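Local atomic coordinates of FKBP-type peptidyl-prolyl cis-trans isomerase FkpA (Escherichia coli, PDB entry 1Q6I), a protein that catalyses the cis-trans isomerisation of proline peptide bonds in the bacterial periplasm and helps proteins to fold as a chaperone. Residues V142-K147 with V218-V223; L192-E197 with L214-E219. One frame throughout, in Å; residues are numbered along the deposited sequence.

Interaction 1. Residues V142-K147 with V218-V223; sequences VVVNYK and VELLDV. With FK5 (8-deethyl-8-[but-3-enyl]-ascomycin), chain C.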
ATOM      1  N   VAL A 142      26.292   5.560 -31.651  1.00 22.83           N
ATOM      2  CA  VAL A 142      27.324   6.411 -31.110  1.00 22.78           C
ATOM      3  C   VAL A 142      27.696   5.907 -29.734  1.00 22.93           C
ATOM      4  O   VAL A 142      26.849   5.355 -29.000  1.00 20.14           O
ATOM      5  CB  VAL A 142      26.902   7.895 -30.991  1.00 23.65           C
ATOM      6  CG1 VAL A 142      26.643   8.517 -32.386  1.00 25.35           C
ATOM      7  CG2 VAL A 142      25.699   8.074 -30.076  1.00 23.16           C
ATOM      8  N   VAL A 143      28.980   6.090 -29.417  1.00 22.64           N
ATOM      9  CA  VAL A 143      29.545   5.783 -28.110  1.00 22.52           C
ATOM     10  C   VAL A 143      30.064   7.118 -27.525  1.00 22.65           C
ATOM     11  O   VAL A 143      30.878   7.793 -28.176  1.00 22.90           O
ATOM     12  CB  VAL A 143      30.733   4.789 -28.221  1.00 23.52           C
ATOM     13  CG1 VAL A 143      31.254   4.420 -26.843  1.00 22.18           C
ATOM     14  CG2 VAL A 143      30.378   3.543 -29.017  1.00 21.60           C
ATOM     15  N   VAL A 144      29.627   7.480 -26.311  1.00 22.19           N
ATOM     16  CA  VAL A 144      29.992   8.749 -25.688  1.00 22.39           C
ATOM     17  C   VAL A 144      30.282   8.698 -24.209  1.00 23.73           C
ATOM     18  O   VAL A 144      29.769   7.830 -23.500  1.00 25.73           O
ATOM     19  CB  VAL A 144      28.792   9.739 -25.780  1.00 23.73           C
ATOM     20  CG1 VAL A 144      28.392   9.974 -27.220  1.00 22.27           C
ATOM     21  CG2 VAL A 144      27.555   9.211 -24.995  1.00 23.90           C
ATOM     22  N   ASN A 145      31.117   9.618 -23.730  1.00 22.82           N
ATOM     23  CA  ASN A 145      31.149   9.891 -22.315  1.00 22.27           C
ATOM     24  C   ASN A 145      30.372  11.203 -22.157  1.00 20.70           C
ATOM     25  O   ASN A 145      30.367  12.054 -23.036  1.00 19.29           O
ATOM     26  CB  ASN A 145      32.552  10.022 -21.752  1.00 22.30           C
ATOM     27  CG  ASN A 145      33.257   8.687 -21.631  1.00 23.48           C
ATOM     28  OD1 ASN A 145      32.767   7.736 -20.975  1.00 25.17           O
ATOM     29  ND2 ASN A 145      34.416   8.605 -22.251  1.00 22.41           N
ATOM     30  N   TYR A 146      29.688  11.366 -21.042  1.00 21.51           N
ATOM     31  CA  TYR A 146      28.956  12.619 -20.821  1.00 22.11           C
ATOM     32  C   TYR A 146      28.732  12.916 -19.347  1.00 21.70           C
ATOM     33  O   TYR A 146      28.826  12.073 -18.468  1.00 22.49           O
ATOM     34  CB  TYR A 146      27.609  12.619 -21.564  1.00 21.59           C
ATOM     35  CG  TYR A 146      26.641  11.651 -20.983  1.00 23.63           C
ATOM     36  CD1 TYR A 146      26.673  10.338 -21.374  1.00 24.30           C
ATOM     37  CD2 TYR A 146      25.734  12.025 -19.981  1.00 23.46           C
ATOM     38  CE1 TYR A 146      25.840   9.404 -20.838  1.00 23.52           C
ATOM     39  CE2 TYR A 146      24.879  11.079 -19.423  1.00 23.22           C
ATOM     40  CZ  TYR A 146      24.943   9.755 -19.863  1.00 24.65           C
ATOM     41  OH  TYR A 146      24.142   8.734 -19.341  1.00 25.33           O
ATOM     42  N   LYS A 147      28.391  14.151 -19.097  1.00 22.51           N
ATOM     43  CA  LYS A 147      28.076  14.605 -17.793  1.00 22.12           C
ATOM     44  C   LYS A 147      26.887  15.466 -18.035  1.00 22.52           C
ATOM     45  O   LYS A 147      26.927  16.300 -18.954  1.00 21.70           O
ATOM     46  CB  LYS A 147      29.233  15.427 -17.306  1.00 24.04           C
ATOM     47  CG  LYS A 147      29.044  16.058 -16.002  1.00 27.89           C
ATOM     48  CD  LYS A 147      30.404  16.523 -15.454  1.00 30.73           C
ATOM     49  CE  LYS A 147      30.759  17.912 -15.933  1.00 33.15           C
ATOM     50  NZ  LYS A 147      31.607  18.571 -14.897  1.00 35.30           N
ATOM     51  N   VAL A 218      29.557  16.527 -23.535  1.00 24.24           N
ATOM     52  CA  VAL A 218      29.705  15.308 -24.256  1.00 22.55           C
ATOM     53  C   VAL A 218      31.037  15.133 -24.987  1.00 24.77           C
ATOM     54  O   VAL A 218      31.520  16.064 -25.661  1.00 26.63           O
ATOM     55  CB  VAL A 218      28.625  15.254 -25.319  1.00 22.06           C
ATOM     56  CG1 VAL A 218      28.528  13.880 -25.919  1.00 24.12           C
ATOM     57  CG2 VAL A 218      27.317  15.611 -24.749  1.00 24.80           C
ATOM     58  N   GLU A 219      31.609  13.934 -24.888  1.00 24.52           N
ATOM     59  CA  GLU A 219      32.731  13.551 -25.736  1.00 25.98           C
ATOM     60  C   GLU A 219      32.269  12.403 -26.650  1.00 25.92           C
ATOM     61  O   GLU A 219      31.755  11.399 -26.167  1.00 24.38           O
ATOM     62  CB  GLU A 219      33.951  13.126 -24.920  1.00 28.45           C
ATOM     63  CG  GLU A 219      34.488  14.216 -24.021  1.00 30.85           C
ATOM     64  CD  GLU A 219      35.714  13.815 -23.237  1.00 36.43           C
ATOM     65  OE1 GLU A 219      36.044  12.578 -23.134  1.00 38.82           O
ATOM     66  OE2 GLU A 219      36.338  14.771 -22.696  1.00 38.44           O
ATOM     67  N   LEU A 220      32.421  12.576 -27.974  1.00 25.20           N
ATOM     68  CA  LEU A 220      32.055  11.534 -28.950  1.00 25.22           C
ATOM     69  C   LEU A 220      33.237  10.644 -29.324  1.00 25.59           C
ATOM     70  O   LEU A 220      34.181  11.085 -30.006  1.00 24.94           O
ATOM     71  CB  LEU A 220      31.456  12.160 -30.199  1.00 24.95           C
ATOM     72  CG  LEU A 220      31.045  11.335 -31.401  1.00 22.87           C
ATOM     73  CD1 LEU A 220      29.979  10.320 -31.034  1.00 24.41           C
ATOM     74  CD2 LEU A 220      30.530  12.302 -32.421  1.00 23.52           C
ATOM     75  N   LEU A 221      33.174   9.388 -28.869  1.00 26.36           N
ATOM     76  CA  LEU A 221      34.279   8.429 -29.050  1.00 26.41           C
ATOM     77  C   LEU A 221      34.183   7.610 -30.324  1.00 26.03           C
ATOM     78  O   LEU A 221      35.199   7.307 -30.943  1.00 25.13           O
ATOM     79  CB  LEU A 221      34.330   7.442 -27.903  1.00 26.90           C
ATOM     80  CG  LEU A 221      34.339   8.043 -26.515  1.00 29.96           C
ATOM     81  CD1 LEU A 221      34.349   6.878 -25.547  1.00 31.66           C
ATOM     82  CD2 LEU A 221      35.581   8.914 -26.337  1.00 31.17           C
ATOM     83  N   ASP A 222      32.978   7.224 -30.710  1.00 25.53           N
ATOM     84  CA  ASP A 222      32.836   6.427 -31.915  1.00 26.27           C
ATOM     85  C   ASP A 222      31.488   6.639 -32.586  1.00 25.57           C
ATOM     86  O   ASP A 222      30.479   7.000 -31.958  1.00 24.29           O
ATOM     87  CB  ASP A 222      33.040   4.930 -31.600  1.00 27.06           C
ATOM     88  CG  ASP A 222      33.672   4.156 -32.769  1.00 29.47           C
ATOM     89  OD1 ASP A 222      34.249   4.797 -33.705  1.00 28.64           O
ATOM     90  OD2 ASP A 222      33.668   2.894 -32.807  1.00 29.54           O
ATOM     91  N   VAL A 223      31.501   6.420 -33.887  1.00 25.61           N
ATOM     92  CA  VAL A 223      30.330   6.545 -34.727  1.00 25.06           C
ATOM     93  C   VAL A 223      30.428   5.290 -35.538  1.00 26.84           C
ATOM     94  O   VAL A 223      31.420   5.079 -36.225  1.00 27.19           O
ATOM     95  CB  VAL A 223      30.414   7.765 -35.635  1.00 24.28           C
ATOM     96  CG1 VAL A 223      29.238   7.781 -36.626  1.00 25.22           C
ATOM     97  CG2 VAL A 223      30.461   9.029 -34.815  1.00 22.42           C
TER
HETATM   98  C1  FK5 C 301      18.670  10.061 -23.296  1.00 30.54           C
HETATM   99  C2  FK5 C 301      19.664  11.058 -22.751  1.00 30.59           C
HETATM  100  C3  FK5 C 301      20.773  11.714 -23.542  1.00 28.76           C
HETATM  101  C4  FK5 C 301      21.755  10.601 -23.788  1.00 27.83           C
HETATM  102  C5  FK5 C 301      22.372  10.114 -22.468  1.00 29.20           C
HETATM  103  C6  FK5 C 301      21.327   9.798 -21.389  1.00 30.42           C
HETATM  104  C8  FK5 C 301      19.765  11.409 -20.384  1.00 34.16           C
HETATM  105  C9  FK5 C 301      20.270  11.167 -19.136  1.00 37.77           C
HETATM  106  C10 FK5 C 301      19.554  10.243 -18.189  1.00 39.38           C
HETATM  107  C11 FK5 C 301      18.042  10.460 -18.040  1.00 39.30           C
HETATM  108  C12 FK5 C 301      17.385   9.316 -17.255  1.00 39.08           C
HETATM  109  C13 FK5 C 301      17.848   7.955 -17.746  1.00 39.56           C
HETATM  110  C14 FK5 C 301      19.356   7.914 -17.816  1.00 40.88           C
HETATM  111  C15 FK5 C 301      19.905   6.582 -18.328  1.00 40.93           C
HETATM  112  C16 FK5 C 301      20.318   5.654 -17.208  1.00 42.36           C
HETATM  113  C17 FK5 C 301      19.391   4.475 -16.940  1.00 42.14           C
HETATM  114  C18 FK5 C 301      18.373   4.208 -18.064  1.00 42.45           C
HETATM  115  C19 FK5 C 301      18.753   3.072 -19.010  1.00 40.86           C
HETATM  116  C20 FK5 C 301      17.674   2.370 -19.718  1.00 40.57           C
HETATM  117  C21 FK5 C 301      17.817   1.978 -21.159  1.00 39.83           C
HETATM  118  C22 FK5 C 301      17.395   3.081 -22.106  1.00 39.12           C
HETATM  119  C23 FK5 C 301      18.364   4.157 -22.506  1.00 37.47           C
HETATM  120  C24 FK5 C 301      17.674   5.268 -23.305  1.00 37.23           C
HETATM  121  C25 FK5 C 301      18.431   6.529 -22.945  1.00 35.86           C
HETATM  122  C26 FK5 C 301      17.866   7.888 -23.355  1.00 36.07           C
HETATM  123  C27 FK5 C 301      16.447   7.864 -22.986  1.00 33.90           C
HETATM  124  C28 FK5 C 301      15.504   7.827 -24.078  1.00 33.47           C
HETATM  125  C29 FK5 C 301      14.051   8.008 -23.861  1.00 31.51           C
HETATM  126  C30 FK5 C 301      13.645   9.426 -24.236  1.00 32.18           C
HETATM  127  C31 FK5 C 301      12.123   9.585 -24.213  1.00 31.30           C
HETATM  128  C32 FK5 C 301      11.540   8.547 -25.132  1.00 31.40           C
HETATM  129  C33 FK5 C 301      11.890   7.150 -24.655  1.00 31.66           C
HETATM  130  C34 FK5 C 301      13.386   6.990 -24.763  1.00 30.99           C
HETATM  131  C35 FK5 C 301      17.714  11.776 -17.371  1.00 38.43           C
HETATM  132  C36 FK5 C 301      18.736   4.748 -15.588  1.00 41.93           C
HETATM  133  C37 FK5 C 301      20.172   2.660 -19.268  1.00 40.60           C
HETATM  134  C38 FK5 C 301      17.017   0.692 -21.360  1.00 41.00           C
HETATM  135  C39 FK5 C 301      17.932  -0.388 -21.898  1.00 41.60           C
HETATM  136  C40 FK5 C 301      17.854  -1.750 -21.353  1.00 41.66           C
HETATM  137  C41 FK5 C 301      19.770   6.392 -23.625  1.00 37.38           C
HETATM  138  C42 FK5 C 301      16.063   7.895 -21.539  1.00 35.54           C
HETATM  139  C43 FK5 C 301      16.060   6.780 -16.680  1.00 43.31           C
HETATM  140  C44 FK5 C 301      21.916   5.789 -19.348  1.00 43.41           C
HETATM  141  C45 FK5 C 301      11.289  11.780 -23.737  1.00 30.57           C
HETATM  142  N7  FK5 C 301      20.224  10.791 -21.445  1.00 31.58           N
HETATM  143  O1  FK5 C 301      18.544   8.978 -22.687  1.00 33.07           O
HETATM  144  O2  FK5 C 301      17.987  10.289 -24.498  1.00 31.54           O
HETATM  145  O3  FK5 C 301      18.734  12.311 -20.501  1.00 37.93           O
HETATM  146  O4  FK5 C 301      21.475  11.748 -18.733  1.00 38.33           O
HETATM  147  O5  FK5 C 301      19.742   8.936 -18.714  1.00 40.41           O
HETATM  148  O6  FK5 C 301      20.223  10.499 -16.926  1.00 37.81           O
HETATM  149  O7  FK5 C 301      17.450   6.913 -16.893  1.00 43.55           O
HETATM  150  O8  FK5 C 301      21.047   6.866 -19.089  1.00 42.10           O
HETATM  151  O9  FK5 C 301      16.125   3.165 -22.675  1.00 38.78           O
HETATM  152  O10 FK5 C 301      17.783   5.065 -24.688  1.00 35.21           O
HETATM  153  O11 FK5 C 301      11.740  10.851 -24.700  1.00 31.94           O
HETATM  154  O12 FK5 C 301      10.153   8.681 -25.219  1.00 33.33           O

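Interaction 2. Residues L192-E197 with L214-E219; sequences LVIPPE and LVFDVE. With FK5 (8-deethyl-8-[but-3-enyl]-ascomycin), chain C.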
ATOM      1  N   LEU A 192      26.105  20.774 -24.870  1.00 24.67           N
ATOM      2  CA  LEU A 192      24.750  20.925 -25.338  1.00 25.22           C
ATOM      3  C   LEU A 192      23.928  21.548 -24.226  1.00 24.55           C
ATOM      4  O   LEU A 192      23.976  21.098 -23.104  1.00 25.54           O
ATOM      5  CB  LEU A 192      24.161  19.565 -25.730  1.00 26.66           C
ATOM      6  CG  LEU A 192      24.832  18.680 -26.801  1.00 29.65           C
ATOM      7  CD1 LEU A 192      23.947  17.453 -27.089  1.00 31.19           C
ATOM      8  CD2 LEU A 192      25.051  19.398 -28.107  1.00 29.82           C
ATOM      9  N   VAL A 193      23.191  22.595 -24.563  1.00 24.75           N
ATOM     10  CA  VAL A 193      22.305  23.283 -23.641  1.00 24.69           C
ATOM     11  C   VAL A 193      20.917  23.141 -24.247  1.00 23.91           C
ATOM     12  O   VAL A 193      20.559  23.823 -25.213  1.00 21.51           O
ATOM     13  CB  VAL A 193      22.752  24.708 -23.457  1.00 24.27           C
ATOM     14  CG1 VAL A 193      21.711  25.552 -22.727  1.00 24.18           C
ATOM     15  CG2 VAL A 193      24.040  24.676 -22.696  1.00 24.61           C
ATOM     16  N   ILE A 194      20.163  22.204 -23.670  1.00 23.90           N
ATOM     17  CA  ILE A 194      18.940  21.711 -24.279  1.00 23.46           C
ATOM     18  C   ILE A 194      17.691  22.196 -23.593  1.00 24.18           C
ATOM     19  O   ILE A 194      17.491  21.952 -22.406  1.00 24.35           O
ATOM     20  CB  ILE A 194      18.971  20.164 -24.301  1.00 24.64           C
ATOM     21  CG1 ILE A 194      20.293  19.634 -24.882  1.00 25.28           C
ATOM     22  CG2 ILE A 194      17.801  19.594 -25.096  1.00 23.14           C
ATOM     23  CD1 ILE A 194      20.450  18.044 -24.815  1.00 24.61           C
ATOM     24  N   PRO A 195      16.848  22.892 -24.354  1.00 24.52           N
ATOM     25  CA  PRO A 195      15.528  23.298 -23.883  1.00 26.06           C
ATOM     26  C   PRO A 195      14.656  22.095 -23.558  1.00 25.70           C
ATOM     27  O   PRO A 195      14.791  21.050 -24.208  1.00 24.07           O
ATOM     28  CB  PRO A 195      14.893  24.016 -25.081  1.00 26.18           C
ATOM     29  CG  PRO A 195      15.910  24.195 -26.067  1.00 26.84           C
ATOM     30  CD  PRO A 195      17.117  23.355 -25.720  1.00 24.95           C
ATOM     31  N   PRO A 196      13.771  22.256 -22.576  1.00 24.63           N
ATOM     32  CA  PRO A 196      12.875  21.172 -22.149  1.00 24.93           C
ATOM     33  C   PRO A 196      12.119  20.550 -23.275  1.00 24.69           C
ATOM     34  O   PRO A 196      11.874  19.357 -23.226  1.00 23.33           O
ATOM     35  CB  PRO A 196      11.867  21.868 -21.205  1.00 24.98           C
ATOM     36  CG  PRO A 196      12.260  23.310 -21.094  1.00 23.74           C
ATOM     37  CD  PRO A 196      13.583  23.485 -21.789  1.00 24.79           C
ATOM     38  N   GLU A 197      11.742  21.325 -24.287  1.00 26.63           N
ATOM     39  CA  GLU A 197      10.944  20.741 -25.358  1.00 28.81           C
ATOM     40  C   GLU A 197      11.752  19.834 -26.256  1.00 28.35           C
ATOM     41  O   GLU A 197      11.180  19.138 -27.065  1.00 29.15           O
ATOM     42  CB  GLU A 197      10.206  21.795 -26.191  1.00 31.22           C
ATOM     43  CG  GLU A 197      10.915  23.126 -26.278  1.00 36.04           C
ATOM     44  CD  GLU A 197      10.747  23.967 -25.004  1.00 38.28           C
ATOM     45  OE1 GLU A 197       9.588  24.172 -24.556  1.00 36.81           O
ATOM     46  OE2 GLU A 197      11.780  24.413 -24.461  1.00 37.04           O
ATOM     47  N   LEU A 214      18.523  21.308 -19.859  1.00 23.98           N
ATOM     48  CA  LEU A 214      19.642  20.453 -19.463  1.00 23.61           C
ATOM     49  C   LEU A 214      20.946  20.884 -20.109  1.00 22.84           C
ATOM     50  O   LEU A 214      20.971  21.233 -21.267  1.00 22.28           O
ATOM     51  CB  LEU A 214      19.368  18.990 -19.800  1.00 23.78           C
ATOM     52  CG  LEU A 214      17.977  18.468 -19.468  1.00 24.35           C
ATOM     53  CD1 LEU A 214      17.929  17.003 -19.885  1.00 24.33           C
ATOM     54  CD2 LEU A 214      17.608  18.647 -17.957  1.00 23.52           C
ATOM     55  N   VAL A 215      22.029  20.787 -19.345  1.00 21.37           N
ATOM     56  CA  VAL A 215      23.359  21.109 -19.799  1.00 20.89           C
ATOM     57  C   VAL A 215      24.166  19.800 -19.897  1.00 23.51           C
ATOM     58  O   VAL A 215      24.432  19.138 -18.892  1.00 25.26           O
ATOM     59  CB  VAL A 215      24.055  22.026 -18.762  1.00 21.37           C
ATOM     60  CG1 VAL A 215      25.513  22.352 -19.134  1.00 21.69           C
ATOM     61  CG2 VAL A 215      23.276  23.315 -18.548  1.00 20.82           C
ATOM     62  N   PHE A 216      24.578  19.410 -21.092  1.00 24.74           N
ATOM     63  CA  PHE A 216      25.399  18.214 -21.204  1.00 24.28           C
ATOM     64  C   PHE A 216      26.801  18.534 -21.740  1.00 24.26           C
ATOM     65  O   PHE A 216      26.944  19.246 -22.754  1.00 23.86           O
ATOM     66  CB  PHE A 216      24.735  17.255 -22.173  1.00 24.52           C
ATOM     67  CG  PHE A 216      23.554  16.533 -21.609  1.00 25.51           C
ATOM     68  CD1 PHE A 216      23.726  15.409 -20.843  1.00 27.82           C
ATOM     69  CD2 PHE A 216      22.280  16.954 -21.882  1.00 26.09           C
ATOM     70  CE1 PHE A 216      22.664  14.743 -20.340  1.00 27.82           C
ATOM     71  CE2 PHE A 216      21.225  16.297 -21.379  1.00 26.96           C
ATOM     72  CZ  PHE A 216      21.408  15.181 -20.616  1.00 27.45           C
ATOM     73  N   ASP A 217      27.824  18.022 -21.078  1.00 23.94           N
ATOM     74  CA  ASP A 217      29.182  18.019 -21.654  1.00 25.96           C
ATOM     75  C   ASP A 217      29.475  16.622 -22.205  1.00 25.48           C
ATOM     76  O   ASP A 217      29.602  15.684 -21.434  1.00 24.51           O
ATOM     77  CB  ASP A 217      30.221  18.361 -20.616  1.00 27.05           C
ATOM     78  CG  ASP A 217      30.002  19.705 -20.032  1.00 31.97           C
ATOM     79  OD1 ASP A 217      29.926  20.686 -20.830  1.00 35.32           O
ATOM     80  OD2 ASP A 217      29.878  19.881 -18.799  1.00 36.98           O
ATOM     81  N   VAL A 218      29.557  16.527 -23.535  1.00 24.24           N
ATOM     82  CA  VAL A 218      29.705  15.308 -24.256  1.00 22.55           C
ATOM     83  C   VAL A 218      31.037  15.133 -24.987  1.00 24.77           C
ATOM     84  O   VAL A 218      31.520  16.064 -25.661  1.00 26.63           O
ATOM     85  CB  VAL A 218      28.625  15.254 -25.319  1.00 22.06           C
ATOM     86  CG1 VAL A 218      28.528  13.880 -25.919  1.00 24.12           C
ATOM     87  CG2 VAL A 218      27.317  15.611 -24.749  1.00 24.80           C
ATOM     88  N   GLU A 219      31.609  13.934 -24.888  1.00 24.52           N
ATOM     89  CA  GLU A 219      32.731  13.551 -25.736  1.00 25.98           C
ATOM     90  C   GLU A 219      32.269  12.403 -26.650  1.00 25.92           C
ATOM     91  O   GLU A 219      31.755  11.399 -26.167  1.00 24.38           O
ATOM     92  CB  GLU A 219      33.951  13.126 -24.920  1.00 28.45           C
ATOM     93  CG  GLU A 219      34.488  14.216 -24.021  1.00 30.85           C
ATOM     94  CD  GLU A 219      35.714  13.815 -23.237  1.00 36.43           C
ATOM     95  OE1 GLU A 219      36.044  12.578 -23.134  1.00 38.82           O
ATOM     96  OE2 GLU A 219      36.338  14.771 -22.696  1.00 38.44           O
TER
HETATM   97  C1  FK5 C 301      18.670  10.061 -23.296  1.00 30.54           C
HETATM   98  C2  FK5 C 301      19.664  11.058 -22.751  1.00 30.59           C
HETATM   99  C3  FK5 C 301      20.773  11.714 -23.542  1.00 28.76           C
HETATM  100  C4  FK5 C 301      21.755  10.601 -23.788  1.00 27.83           C
HETATM  101  C5  FK5 C 301      22.372  10.114 -22.468  1.00 29.20           C
HETATM  102  C6  FK5 C 301      21.327   9.798 -21.389  1.00 30.42           C
HETATM  103  C8  FK5 C 301      19.765  11.409 -20.384  1.00 34.16           C
HETATM  104  C9  FK5 C 301      20.270  11.167 -19.136  1.00 37.77           C
HETATM  105  C10 FK5 C 301      19.554  10.243 -18.189  1.00 39.38           C
HETATM  106  C11 FK5 C 301      18.042  10.460 -18.040  1.00 39.30           C
HETATM  107  C12 FK5 C 301      17.385   9.316 -17.255  1.00 39.08           C
HETATM  108  C13 FK5 C 301      17.848   7.955 -17.746  1.00 39.56           C
HETATM  109  C14 FK5 C 301      19.356   7.914 -17.816  1.00 40.88           C
HETATM  110  C15 FK5 C 301      19.905   6.582 -18.328  1.00 40.93           C
HETATM  111  C16 FK5 C 301      20.318   5.654 -17.208  1.00 42.36           C
HETATM  112  C17 FK5 C 301      19.391   4.475 -16.940  1.00 42.14           C
HETATM  113  C18 FK5 C 301      18.373   4.208 -18.064  1.00 42.45           C
HETATM  114  C19 FK5 C 301      18.753   3.072 -19.010  1.00 40.86           C
HETATM  115  C20 FK5 C 301      17.674   2.370 -19.718  1.00 40.57           C
HETATM  116  C21 FK5 C 301      17.817   1.978 -21.159  1.00 39.83           C
HETATM  117  C22 FK5 C 301      17.395   3.081 -22.106  1.00 39.12           C
HETATM  118  C23 FK5 C 301      18.364   4.157 -22.506  1.00 37.47           C
HETATM  119  C24 FK5 C 301      17.674   5.268 -23.305  1.00 37.23           C
HETATM  120  C25 FK5 C 301      18.431   6.529 -22.945  1.00 35.86           C
HETATM  121  C26 FK5 C 301      17.866   7.888 -23.355  1.00 36.07           C
HETATM  122  C27 FK5 C 301      16.447   7.864 -22.986  1.00 33.90           C
HETATM  123  C28 FK5 C 301      15.504   7.827 -24.078  1.00 33.47           C
HETATM  124  C29 FK5 C 301      14.051   8.008 -23.861  1.00 31.51           C
HETATM  125  C30 FK5 C 301      13.645   9.426 -24.236  1.00 32.18           C
HETATM  126  C31 FK5 C 301      12.123   9.585 -24.213  1.00 31.30           C
HETATM  127  C32 FK5 C 301      11.540   8.547 -25.132  1.00 31.40           C
HETATM  128  C33 FK5 C 301      11.890   7.150 -24.655  1.00 31.66           C
HETATM  129  C34 FK5 C 301      13.386   6.990 -24.763  1.00 30.99           C
HETATM  130  C35 FK5 C 301      17.714  11.776 -17.371  1.00 38.43           C
HETATM  131  C36 FK5 C 301      18.736   4.748 -15.588  1.00 41.93           C
HETATM  132  C37 FK5 C 301      20.172   2.660 -19.268  1.00 40.60           C
HETATM  133  C38 FK5 C 301      17.017   0.692 -21.360  1.00 41.00           C
HETATM  134  C39 FK5 C 301      17.932  -0.388 -21.898  1.00 41.60           C
HETATM  135  C40 FK5 C 301      17.854  -1.750 -21.353  1.00 41.66           C
HETATM  136  C41 FK5 C 301      19.770   6.392 -23.625  1.00 37.38           C
HETATM  137  C42 FK5 C 301      16.063   7.895 -21.539  1.00 35.54           C
HETATM  138  C43 FK5 C 301      16.060   6.780 -16.680  1.00 43.31           C
HETATM  139  C44 FK5 C 301      21.916   5.789 -19.348  1.00 43.41           C
HETATM  140  C45 FK5 C 301      11.289  11.780 -23.737  1.00 30.57           C
HETATM  141  N7  FK5 C 301      20.224  10.791 -21.445  1.00 31.58           N
HETATM  142  O1  FK5 C 301      18.544   8.978 -22.687  1.00 33.07           O
HETATM  143  O2  FK5 C 301      17.987  10.289 -24.498  1.00 31.54           O
HETATM  144  O3  FK5 C 301      18.734  12.311 -20.501  1.00 37.93           O
HETATM  145  O4  FK5 C 301      21.475  11.748 -18.733  1.00 38.33           O
HETATM  146  O5  FK5 C 301      19.742   8.936 -18.714  1.00 40.41           O
HETATM  147  O6  FK5 C 301      20.223  10.499 -16.926  1.00 37.81           O
HETATM  148  O7  FK5 C 301      17.450   6.913 -16.893  1.00 43.55           O
HETATM  149  O8  FK5 C 301      21.047   6.866 -19.089  1.00 42.10           O
HETATM  150  O9  FK5 C 301      16.125   3.165 -22.675  1.00 38.78           O
HETATM  151  O10 FK5 C 301      17.783   5.065 -24.688  1.00 35.21           O
HETATM  152  O11 FK5 C 301      11.740  10.851 -24.700  1.00 31.94           O
HETATM  153  O12 FK5 C 301      10.153   8.681 -25.219  1.00 33.33           O

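Interaction 1. Residues V142-K147 with V218-V223
Val143 offers its carbonyl oxygen to two consecutive residues of the antiparallel partner strand. Leu221 N approaches Val143 O at 2.9 Å, almost in line with the carbonyl (C=O...N 162°), whereas Asp222 N makes a weaker bond of 3.3 Å to the same oxygen. Val143 N answers with 3.1 Å to Asp222 O. Two residues thus stand opposite one, a classic beta bulge, and the extra residue, Leu221, turns its side chain toward 142-147, where its CD1 lies 3.7 Å from Asn145 ND2. Beyond the bulge the regular pattern resumes, Asn145 and Glu219 exchanging backbone hydrogen bonds in both directions.

Val142, Val144, Tyr146, Val218 and Leu220 share the inner face of the FKBP sheet, which curls around the short helix 175-180; Val144 and Val218 both rest on Trp177 there. Across this face Leu220 CD1 meets Val142 CB at 3.9 Å, the two side chains crossing nearly at right angles.

Tyr146 starts in the same row but ends in the ligand pocket. Its CB brushes Val218 CG2 at 4.4 Å; CG then sits between the backbone N and the carbonyl carbon (chi1 69°), which swings the ring away from 218-223. Farther out, CE2 lies 3.5 Å from FK5 O4, and one face of the Tyr146 ring lies over C5 of the FK5 piperidine ring, with CZ 3.7 Å from C5 and the contact displaced toward the rim of the phenol. At the tip, OH is hydrogen-bonded to Asp157 and Arg162, two bonds that hold the outer end of the ring in place beside the ligand. Replacing Tyr146 by an alanine is likely to leave a gap over C5 of the ligand and to deprive Asp157 and Arg162 of their shared hydroxyl partner.

Interaction 2. Residues L192-E197 with L214-E219
The Phe216 ring is approached from the 192-197 side by Ile194, whose CD1 comes within 3.6 Å of Phe216 CD2 at a slant. The edge of the ring faces FK5: O4 of the ligand lies near the ring plane, 3.6 Å from Phe216 CE1, while FK5 O3 is 3.9 Å from CZ. Trp177 meets the same phenyl edge-to-face, and the ring of Phe156 stands roughly perpendicular to it. With its CG1 beside the backbone N (chi1 -50°) and the chain extended beyond, Ile194 carries its terminal methyl along the sheet to Phe216, two residues past its direct partner Leu214.

This aromatic setting around a ligand carbonyl is characteristic of the FKBP active-site pocket, where the dicarbonyl of FK506-like macrolides lodges among aromatic side chains. This part of the pocket wall is carried by two antiparallel strands joined by short bonds, three of them nearly straight. Leu192 and Phe216 form a doubly bonded pair, with Leu192 N to Phe216 O and Phe216 N to Leu192 O both at 2.7 Å and each donor in the plane of its acceptor carbonyl. Next to it, Ile194 N reaches Leu214 O at 2.7 Å with an N-H...O angle of 178°, and Leu214 N returns the bond to Ile194 O at 2.8 Å.

Between these pairs, Val193 and Val215 project from the other face of the sheet, their CG2 methyls 4.4 Å apart. That face looks to the long helix 70-111: Val193 packs on Arg107 and Phe110, and Val215 on Tyr106.

In the fold
Both interactions belong to one antiparallel sheet and share strand 214-223, which runs between strands 141-150 and 189-194; their centres lie about 13 Å apart. Residues 142-147 come first along the chain, then 192-197, and the shared C-terminal strand last, its earlier half serving interaction 2 and its later half interaction 1, with Val218 and Glu219 common to both. They also meet directly: a probable hydrogen bond links Lys147 O to Asp217 N, and Tyr146 CD2 packs 4.0 Å from Phe216 CD1. Tyr146 and Phe216 reach FK5 O4 from neighbouring strands, so that each pairing contributes one aromatic wall residue to the FK5 pocket, which other parts of the domain complete.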